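PDB 2J5U: cell shape-determining protein MreC, which probably takes part in forming and maintaining bacterial cell shape, and assembles as dimers into a larger homo-oligomer. Local coordinates for residues Gly147-Tyr152 and Leu159-Leu164; Val135-Gln140 and Gln174-Ser179; Ser74-Asn79 and Gln86-Lys91. One frame throughout, in Å; residues are numbered along the deposited sequence.

MreC shows how one folding plan, a closed antiparallel barrel, can be used twice in a chain. Contact 3 comes first along the sequence and joins the opening two strands, 68-77 and 86-89, of one six-stranded barrel. Contacts 1 and 2 belong to the other: contact 1 is the hairpin of strands 145-153 and 158-165, and contact 2, whose segments flank it in sequence, joins strands 135-139 and 175-178. Their centres lie about 10 Å apart, and Ile149 and Gly147 pair through their backbones with Val135 and Ala137. Contact 3, about 26 Å from either by centres, touches neither: its nearest atoms are about 9 Å from contact 1 and about 14 Å from contact 2.

Contact 1 (Gly147-Tyr152 and Leu159-Leu164); sequences GIINGY and LELKQL
Ile149 sits between Leu159 and Leu161 and uses a different branch for each, on one face of the hairpin formed by strands 145-153 and 158-165. Its CG2, anti to the backbone N, reaches Leu159 CG at 3.8 Å, while CD1 at the end of the other branch lies 3.6 Å from Leu161 CG. Leu159, the residue most covered by the opposite strand, brings its CD1 to the edge of the Tyr152 ring, near the ring plane and 3.4 Å from CD2. Val135, Ala137 and Ile210 from the flanking strands also pack on Ile149, which makes this face part of the apolar filling of the barrel.

Lys162 works on the opposite face. Its chain is extended beyond CG and runs across Asn150, with CE 3.2 Å from Asn150 O and NZ 3.1 Å from Asn150 OD1. The ammonium group donates a hydrogen bond to that oxygen from above the amide plane, 36° out of it. The same amide is held from its other end, because Asn150 ND2 donates to the carbonyls of Asn133 and Val131. Ile148 shares the face of Lys162 and packs on Pro80 of the second subunit.

The backbone ladder runs beneath these side chains. Ile148 and Lys162 form a hydrogen-bonded pair with two nearly straight bonds, and Ile149 still faces Leu161; between Ile149 and Tyr152 the register then shifts by one, a beta bulge. Asn150 N donates to Glu160 O at 2.8 Å, and Glu160 N to Gly151 O at 2.9 Å. Gly151 has a positive phi of 124°, readily taken by glycine.

The hairpin thus combines two chemistries: Ile149, Leu159 and Leu161 interlock as aliphatic groups, whereas beside the bulge a lysine ties the strands through an asparagine amide bonded at both its oxygen and its nitrogen.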
loop_
_atom_site.group_PDB
_atom_site.type_symbol
_atom_site.label_atom_id
_atom_site.label_comp_id
_atom_site.label_asym_id
_atom_site.label_seq_id
_atom_site.Cartn_x
_atom_site.Cartn_y
_atom_site.Cartn_z
ATOM N N GLY A 147 -47.744 -0.860 47.731
ATOM C CA GLY A 147 -48.259 -1.158 49.048
ATOM C C GLY A 147 -49.514 -2.003 48.977
ATOM O O GLY A 147 -49.930 -2.440 47.899
ATOM N N ILE A 148 -50.117 -2.236 50.136
ATOM C CA ILE A 148 -51.329 -3.029 50.205
ATOM C C ILE A 148 -52.487 -2.214 50.768
ATOM O O ILE A 148 -52.367 -1.605 51.828
ATOM C CB ILE A 148 -51.129 -4.263 51.102
ATOM C CG1 ILE A 148 -49.894 -5.045 50.658
ATOM C CG2 ILE A 148 -52.347 -5.147 51.019
ATOM C CD1 ILE A 148 -49.982 -5.597 49.250
ATOM N N ILE A 149 -53.596 -2.168 50.043
ATOM C CA ILE A 149 -54.763 -1.464 50.550
ATOM C C ILE A 149 -55.360 -2.505 51.491
ATOM O O ILE A 149 -55.566 -3.659 51.102
ATOM C CB ILE A 149 -55.782 -1.155 49.443
ATOM C CG1 ILE A 149 -55.220 -0.112 48.469
ATOM C CG2 ILE A 149 -57.087 -0.695 50.077
ATOM C CD1 ILE A 149 -55.078 1.247 49.037
ATOM N N ASN A 150 -55.638 -2.116 52.725
ATOM C CA ASN A 150 -56.154 -3.074 53.681
ATOM C C ASN A 150 -56.841 -2.407 54.859
ATOM O O ASN A 150 -56.200 -2.067 55.847
ATOM C CB ASN A 150 -55.000 -3.926 54.182
ATOM C CG ASN A 150 -55.426 -4.929 55.210
ATOM O OD1 ASN A 150 -54.795 -5.070 56.254
ATOM N ND2 ASN A 150 -56.498 -5.647 54.922
ATOM N N GLY A 151 -58.151 -2.224 54.759
ATOM C CA GLY A 151 -58.873 -1.600 55.850
ATOM C C GLY A 151 -59.667 -0.373 55.457
ATOM O O GLY A 151 -59.161 0.518 54.772
ATOM N N TYR A 152 -60.922 -0.327 55.887
ATOM C CA TYR A 152 -61.785 0.805 55.591
ATOM C C TYR A 152 -62.336 1.377 56.895
ATOM O O TYR A 152 -62.700 0.634 57.806
ATOM C CB TYR A 152 -62.933 0.381 54.671
ATOM C CG TYR A 152 -63.876 1.512 54.345
ATOM C CD1 TYR A 152 -65.173 1.545 54.860
ATOM C CD2 TYR A 152 -63.472 2.560 53.527
ATOM C CE1 TYR A 152 -66.040 2.595 54.562
ATOM C CE2 TYR A 152 -64.334 3.619 53.224
ATOM C CZ TYR A 152 -65.612 3.627 53.739
ATOM O OH TYR A 152 -66.457 4.655 53.398
ATOM N N LEU A 159 -59.617 4.563 52.955
ATOM C CA LEU A 159 -58.956 3.280 52.755
ATOM C C LEU A 159 -57.532 3.402 53.295
ATOM O O LEU A 159 -56.913 4.465 53.172
ATOM C CB LEU A 159 -58.897 2.964 51.263
ATOM C CG LEU A 159 -59.813 1.931 50.601
ATOM C CD1 LEU A 159 -60.894 1.461 51.547
ATOM C CD2 LEU A 159 -60.401 2.553 49.337
ATOM N N GLU A 160 -57.018 2.328 53.895
ATOM C CA GLU A 160 -55.658 2.314 54.436
ATOM C C GLU A 160 -54.642 1.704 53.467
ATOM O O GLU A 160 -54.749 0.537 53.102
ATOM C CB GLU A 160 -55.590 1.515 55.738
ATOM C CG GLU A 160 -55.827 2.315 57.001
ATOM C CD GLU A 160 -55.271 1.613 58.238
ATOM O OE1 GLU A 160 -54.028 1.471 58.329
ATOM O OE2 GLU A 160 -56.070 1.200 59.112
ATOM N N LEU A 161 -53.652 2.489 53.062
ATOM C CA LEU A 161 -52.607 2.002 52.168
ATOM C C LEU A 161 -51.428 1.729 53.077
ATOM O O LEU A 161 -50.788 2.660 53.548
ATOM C CB LEU A 161 -52.220 3.075 51.161
ATOM C CG LEU A 161 -51.795 2.566 49.788
ATOM C CD1 LEU A 161 -51.077 3.688 49.073
ATOM C CD2 LEU A 161 -50.903 1.347 49.915
ATOM N N LYS A 162 -51.145 0.459 53.330
ATOM C CA LYS A 162 -50.057 0.094 54.232
ATOM C C LYS A 162 -48.777 -0.368 53.546
ATOM O O LYS A 162 -48.791 -0.863 52.416
ATOM C CB LYS A 162 -50.507 -1.022 55.179
ATOM C CG LYS A 162 -51.797 -0.766 55.934
ATOM C CD LYS A 162 -52.175 -1.988 56.757
ATOM C CE LYS A 162 -53.460 -1.769 57.540
ATOM N NZ LYS A 162 -53.823 -2.977 58.332
ATOM N N GLN A 163 -47.668 -0.201 54.257
ATOM C CA GLN A 163 -46.356 -0.627 53.792
ATOM C C GLN A 163 -45.666 0.103 52.665
ATOM O O GLN A 163 -45.030 -0.528 51.826
ATOM C CB GLN A 163 -46.403 -2.101 53.447
ATOM C CG GLN A 163 -46.448 -2.946 54.666
ATOM C CD GLN A 163 -46.514 -4.405 54.342
ATOM O OE1 GLN A 163 -47.554 -4.917 53.917
ATOM N NE2 GLN A 163 -45.395 -5.098 54.533
ATOM N N LEU A 164 -45.781 1.422 52.642
ATOM C CA LEU A 164 -45.115 2.204 51.625
ATOM C C LEU A 164 -43.725 2.459 52.172
ATOM O O LEU A 164 -43.539 2.528 53.383
ATOM C CB LEU A 164 -45.847 3.523 51.397
ATOM C CG LEU A 164 -47.190 3.388 50.683
ATOM C CD1 LEU A 164 -48.123 2.614 51.572
ATOM C CD2 LEU A 164 -47.785 4.754 50.371
#

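Contact 2 (Val135-Gln140 and Gln174-Ser179); sequences VSAKVQ and QKVVTS
Lys138 and Val177 stand side by side and point the same way, on the outer flank of an antiparallel strand pair that closes a six-stranded barrel. Strands 135-139 and 175-178 are the first and fourth of that barrel in sequence, yet they are neighbours around it. Lys138 CE lies 3.9 Å from Val177 CG2. The other methyl of the valine, CG1, is anti to the carbonyl carbon (chi1 -59°) and meets the amide of Gln140, whose side chain crosses Val177 at about a right angle; Gln140 NE2 lies 3.9 Å from Val177 CG1.

These outward groups reach the second subunit of the dimer. Lys138 NZ and Lys175 NZ form salt bridges with Asp47 and Glu42 of that subunit, and Gln140 NE2 donates to its Ser43 carbonyl.

The inward face is aliphatic. Val139 and Val176 meet at a slant through their CG2 methyls, 4.2 Å apart, while Val176 CG1 touches Ala137 CB at 3.8 Å. Leu161 and Leu164 of strand 158-165, the next strand but one, pack on Val139.

Between the two faces runs the ladder. Lys138 and Val177 exchange bonds in both directions, Lys138 N to Val177 O at 2.7 Å and Val177 N to Lys138 O at 2.8 Å, and Gln140 N extends the series to Lys175 O. At the Ser136 end, Ser179 N donates a 3.1 Å bond to Ser136 O that is almost straight at its hydrogen but comes from 43° above the carbonyl plane.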
loop_
_atom_site.group_PDB
_atom_site.type_symbol
_atom_site.label_atom_id
_atom_site.label_comp_id
_atom_site.label_asym_id
_atom_site.label_seq_id
_atom_site.Cartn_x
_atom_site.Cartn_y
_atom_site.Cartn_z
ATOM N N VAL A 135 -55.897 -5.392 48.583
ATOM C CA VAL A 135 -55.587 -5.282 47.163
ATOM C C VAL A 135 -54.203 -4.646 46.990
ATOM O O VAL A 135 -53.846 -3.700 47.695
ATOM C CB VAL A 135 -56.718 -4.498 46.391
ATOM C CG1 VAL A 135 -57.534 -3.722 47.345
ATOM C CG2 VAL A 135 -56.142 -3.574 45.343
ATOM N N SER A 136 -53.406 -5.210 46.084
ATOM C CA SER A 136 -52.054 -4.710 45.812
ATOM C C SER A 136 -52.178 -3.403 45.031
ATOM O O SER A 136 -52.826 -3.356 43.980
ATOM C CB SER A 136 -51.273 -5.708 44.957
ATOM O OG SER A 136 -51.298 -7.010 45.489
ATOM N N ALA A 137 -51.527 -2.359 45.516
ATOM C CA ALA A 137 -51.631 -1.069 44.864
ATOM C C ALA A 137 -50.323 -0.338 44.649
ATOM O O ALA A 137 -49.311 -0.619 45.287
ATOM C CB ALA A 137 -52.589 -0.166 45.659
ATOM N N LYS A 138 -50.394 0.635 43.749
ATOM C CA LYS A 138 -49.272 1.477 43.391
ATOM C C LYS A 138 -49.679 2.952 43.503
ATOM O O LYS A 138 -50.791 3.335 43.113
ATOM C CB LYS A 138 -48.837 1.175 41.956
ATOM C CG LYS A 138 -47.569 1.889 41.542
ATOM C CD LYS A 138 -47.181 1.534 40.127
ATOM C CE LYS A 138 -48.227 2.020 39.153
ATOM N NZ LYS A 138 -47.851 1.694 37.760
ATOM N N VAL A 139 -48.787 3.765 44.066
ATOM C CA VAL A 139 -49.024 5.200 44.192
ATOM C C VAL A 139 -48.223 5.855 43.067
ATOM O O VAL A 139 -46.986 5.773 43.054
ATOM C CB VAL A 139 -48.483 5.760 45.513
ATOM C CG1 VAL A 139 -48.790 7.240 45.592
ATOM C CG2 VAL A 139 -49.062 5.013 46.685
ATOM N N GLN A 140 -48.912 6.495 42.126
ATOM C CA GLN A 140 -48.226 7.139 41.014
ATOM C C GLN A 140 -47.475 8.380 41.464
ATOM O O GLN A 140 -47.994 9.196 42.222
ATOM C CB GLN A 140 -49.216 7.522 39.926
ATOM C CG GLN A 140 -50.046 6.379 39.428
ATOM C CD GLN A 140 -50.935 6.789 38.285
ATOM O OE1 GLN A 140 -51.400 7.928 38.228
ATOM N NE2 GLN A 140 -51.191 5.866 37.372
ATOM N N GLN A 174 -51.983 12.447 45.217
ATOM C CA GLN A 174 -51.380 11.447 44.347
ATOM C C GLN A 174 -52.400 10.345 44.103
ATOM O O GLN A 174 -53.160 9.965 45.004
ATOM C CB GLN A 174 -50.119 10.852 44.979
ATOM C CG GLN A 174 -49.029 11.862 45.280
ATOM C CD GLN A 174 -47.720 11.202 45.661
ATOM O OE1 GLN A 174 -47.050 10.601 44.818
ATOM N NE2 GLN A 174 -47.352 11.300 46.936
ATOM N N LYS A 175 -52.421 9.840 42.877
ATOM C CA LYS A 175 -53.355 8.792 42.523
ATOM C C LYS A 175 -52.830 7.417 42.892
ATOM O O LYS A 175 -51.625 7.159 42.848
ATOM C CB LYS A 175 -53.670 8.881 41.038
ATOM C CG LYS A 175 -54.016 10.300 40.682
ATOM C CD LYS A 175 -54.906 10.427 39.480
ATOM C CE LYS A 175 -55.148 11.901 39.210
ATOM N NZ LYS A 175 -56.094 12.098 38.093
ATOM N N VAL A 176 -53.754 6.552 43.292
ATOM C CA VAL A 176 -53.432 5.187 43.674
ATOM C C VAL A 176 -54.150 4.258 42.707
ATOM O O VAL A 176 -55.337 4.422 42.430
ATOM C CB VAL A 176 -53.884 4.897 45.128
ATOM C CG1 VAL A 176 -53.644 3.441 45.472
ATOM C CG2 VAL A 176 -53.119 5.785 46.086
ATOM N N VAL A 177 -53.419 3.288 42.174
ATOM C CA VAL A 177 -53.999 2.348 41.223
ATOM C C VAL A 177 -53.609 0.922 41.571
ATOM O O VAL A 177 -52.772 0.698 42.433
ATOM C CB VAL A 177 -53.531 2.657 39.776
ATOM C CG1 VAL A 177 -53.928 4.061 39.398
ATOM C CG2 VAL A 177 -52.029 2.492 39.662
ATOM N N THR A 178 -54.230 -0.039 40.902
ATOM C CA THR A 178 -53.924 -1.435 41.148
ATOM C C THR A 178 -52.582 -1.763 40.515
ATOM O O THR A 178 -52.281 -1.321 39.411
ATOM C CB THR A 178 -54.998 -2.348 40.560
ATOM O OG1 THR A 178 -55.240 -1.986 39.199
ATOM C CG2 THR A 178 -56.285 -2.218 41.343
ATOM N N SER A 179 -51.772 -2.536 41.228
ATOM C CA SER A 179 -50.451 -2.923 40.750
ATOM C C SER A 179 -50.475 -4.227 39.959
ATOM O O SER A 179 -49.592 -4.486 39.148
ATOM C CB SER A 179 -49.508 -3.087 41.932
ATOM O OG SER A 179 -49.871 -4.198 42.732
#

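Contact 3 (Ser74-Asn79 and Gln86-Lys91); sequences SVISRN and QVEIDK
Asp90 folds back over the backbone of Ser74 at one end of the beta hairpin made by strands 68-77 and 86-89, in a six-stranded barrel. Its CB touches Ile76 CG2 at 3.4 Å, an oblique approach of the two side chains. With chi1 at 63°, CG stands between the backbone N and the carbonyl carbon, which carries it to 3.6 Å from Ser74 N. At the tip the two oxygens part company. OD1 lies 3.7 Å from Ser74 CB, while OD2 accepts a hydrogen bond from Ser74 N at 3.0 Å. That bond is nearly straight, although the donor meets OD2 from well above the carboxylate plane, 51° out of it. Lys91 NZ adds a weak, long salt bridge to OD2.

The backbone answers in kind, since Asp90 N donates to Ser74 O. Thus Ser74 is held at both its amide and its carbonyl by one residue, through a side chain and a main chain. Further along, Ile76 N donates a 2.7 Å bond to Glu88 O.

Val87, which is buried, meets two residues of 74-79. Its CG1 lies 3.5 Å from Val75 CG1, the two side chains crossing at about a right angle, and CG2 lies over one face of the Arg78 guanidinium, closest to CD. The polar end of Arg78 is bonded by the hairpin's own connection, through the carbonyl of Trp83 and a cation-pi contact with its ring, and by the carbonyl of Met216.

Where the regular strand pairing gives out, Ser74 N finds its acceptor in the carboxylate of Asp90 instead of in a main-chain carbonyl, and this surface hairpin is tied at that end by an ionisable side chain.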
loop_
_atom_site.group_PDB
_atom_site.type_symbol
_atom_site.label_atom_id
_atom_site.label_comp_id
_atom_site.label_asym_id
_atom_site.label_seq_id
_atom_site.Cartn_x
_atom_site.Cartn_y
_atom_site.Cartn_z
ATOM N N SER A 74 -75.198 -5.659 36.574
ATOM C CA SER A 74 -75.966 -4.802 37.454
ATOM C C SER A 74 -76.111 -5.426 38.829
ATOM O O SER A 74 -76.177 -6.644 38.975
ATOM C CB SER A 74 -77.358 -4.550 36.867
ATOM O OG SER A 74 -77.269 -3.970 35.578
ATOM N N VAL A 75 -76.152 -4.576 39.837
ATOM C CA VAL A 75 -76.345 -5.033 41.192
ATOM C C VAL A 75 -77.805 -5.468 41.249
ATOM O O VAL A 75 -78.682 -4.680 40.908
ATOM C CB VAL A 75 -76.158 -3.887 42.183
ATOM C CG1 VAL A 75 -76.411 -4.375 43.575
ATOM C CG2 VAL A 75 -74.771 -3.332 42.076
ATOM N N ILE A 76 -78.081 -6.707 41.645
ATOM C CA ILE A 76 -79.471 -7.143 41.748
ATOM C C ILE A 76 -79.957 -7.322 43.190
ATOM O O ILE A 76 -81.120 -7.624 43.410
ATOM C CB ILE A 76 -79.723 -8.452 40.992
ATOM C CG1 ILE A 76 -78.919 -9.583 41.615
ATOM C CG2 ILE A 76 -79.343 -8.283 39.550
ATOM C CD1 ILE A 76 -79.142 -10.906 40.940
ATOM N N SER A 77 -79.081 -7.135 44.171
ATOM C CA SER A 77 -79.483 -7.276 45.567
ATOM C C SER A 77 -78.434 -6.769 46.533
ATOM O O SER A 77 -77.245 -6.987 46.347
ATOM C CB SER A 77 -79.802 -8.732 45.898
ATOM O OG SER A 77 -80.116 -8.873 47.275
ATOM N N ARG A 78 -78.885 -6.084 47.573
ATOM C CA ARG A 78 -77.992 -5.541 48.580
ATOM C C ARG A 78 -78.782 -5.455 49.880
ATOM O O ARG A 78 -79.860 -4.868 49.928
ATOM C CB ARG A 78 -77.492 -4.165 48.150
ATOM C CG ARG A 78 -76.413 -3.596 49.034
ATOM C CD ARG A 78 -75.795 -2.372 48.399
ATOM N NE ARG A 78 -74.675 -1.857 49.172
ATOM C CZ ARG A 78 -73.873 -0.880 48.760
ATOM N NH1 ARG A 78 -72.877 -0.483 49.535
ATOM N NH2 ARG A 78 -74.063 -0.302 47.575
ATOM N N ASN A 79 -78.244 -6.065 50.929
ATOM C CA ASN A 79 -78.914 -6.095 52.211
ATOM C C ASN A 79 -78.436 -4.988 53.125
ATOM O O ASN A 79 -77.243 -4.822 53.336
ATOM C CB ASN A 79 -78.673 -7.450 52.880
ATOM C CG ASN A 79 -79.547 -7.664 54.100
ATOM O OD1 ASN A 79 -79.803 -6.743 54.875
ATOM N ND2 ASN A 79 -79.998 -8.893 54.282
ATOM N N GLN A 86 -71.045 -6.242 51.008
ATOM C CA GLN A 86 -71.291 -7.046 49.853
ATOM C C GLN A 86 -72.435 -6.613 48.963
ATOM O O GLN A 86 -73.320 -5.864 49.362
ATOM C CB GLN A 86 -71.488 -8.430 50.448
ATOM C CG GLN A 86 -72.098 -9.503 49.682
ATOM C CD GLN A 86 -72.150 -10.733 50.562
ATOM O OE1 GLN A 86 -71.173 -11.051 51.240
ATOM N NE2 GLN A 86 -73.280 -11.427 50.560
ATOM N N VAL A 87 -72.397 -7.114 47.744
ATOM C CA VAL A 87 -73.382 -6.792 46.741
ATOM C C VAL A 87 -73.510 -8.013 45.823
ATOM O O VAL A 87 -72.596 -8.835 45.734
ATOM C CB VAL A 87 -72.905 -5.530 45.972
ATOM C CG1 VAL A 87 -73.277 -5.601 44.525
ATOM C CG2 VAL A 87 -73.492 -4.292 46.617
ATOM N N GLU A 88 -74.650 -8.151 45.161
ATOM C CA GLU A 88 -74.849 -9.276 44.257
ATOM C C GLU A 88 -75.097 -8.802 42.822
ATOM O O GLU A 88 -75.874 -7.876 42.598
ATOM C CB GLU A 88 -76.020 -10.098 44.736
ATOM C CG GLU A 88 -75.972 -11.506 44.269
ATOM C CD GLU A 88 -76.176 -12.483 45.414
ATOM O OE1 GLU A 88 -76.477 -13.677 45.138
ATOM O OE2 GLU A 88 -76.027 -12.049 46.587
ATOM N N ILE A 89 -74.435 -9.423 41.849
ATOM C CA ILE A 89 -74.613 -9.005 40.466
ATOM C C ILE A 89 -75.300 -10.061 39.614
ATOM O O ILE A 89 -75.289 -11.246 39.953
ATOM C CB ILE A 89 -73.267 -8.602 39.821
ATOM C CG1 ILE A 89 -72.280 -9.772 39.876
ATOM C CG2 ILE A 89 -72.713 -7.367 40.527
ATOM C CD1 ILE A 89 -70.948 -9.463 39.244
ATOM N N ASP A 90 -75.891 -9.617 38.505
ATOM C CA ASP A 90 -76.634 -10.490 37.601
ATOM C C ASP A 90 -75.819 -11.285 36.583
ATOM O O ASP A 90 -76.359 -11.774 35.582
ATOM C CB ASP A 90 -77.722 -9.685 36.872
ATOM C CG ASP A 90 -77.154 -8.588 35.976
ATOM O OD1 ASP A 90 -77.959 -7.844 35.378
ATOM O OD2 ASP A 90 -75.914 -8.466 35.863
ATOM N N LYS A 91 -74.521 -11.416 36.819
ATOM C CA LYS A 91 -73.693 -12.200 35.917
ATOM C C LYS A 91 -72.967 -13.231 36.757
ATOM O O LYS A 91 -72.627 -12.967 37.909
ATOM C CB LYS A 91 -72.701 -11.311 35.164
ATOM C CG LYS A 91 -73.356 -10.403 34.125
ATOM C CD LYS A 91 -73.807 -11.182 32.895
ATOM C CE LYS A 91 -75.229 -10.807 32.480
ATOM N NZ LYS A 91 -75.464 -9.343 32.528
#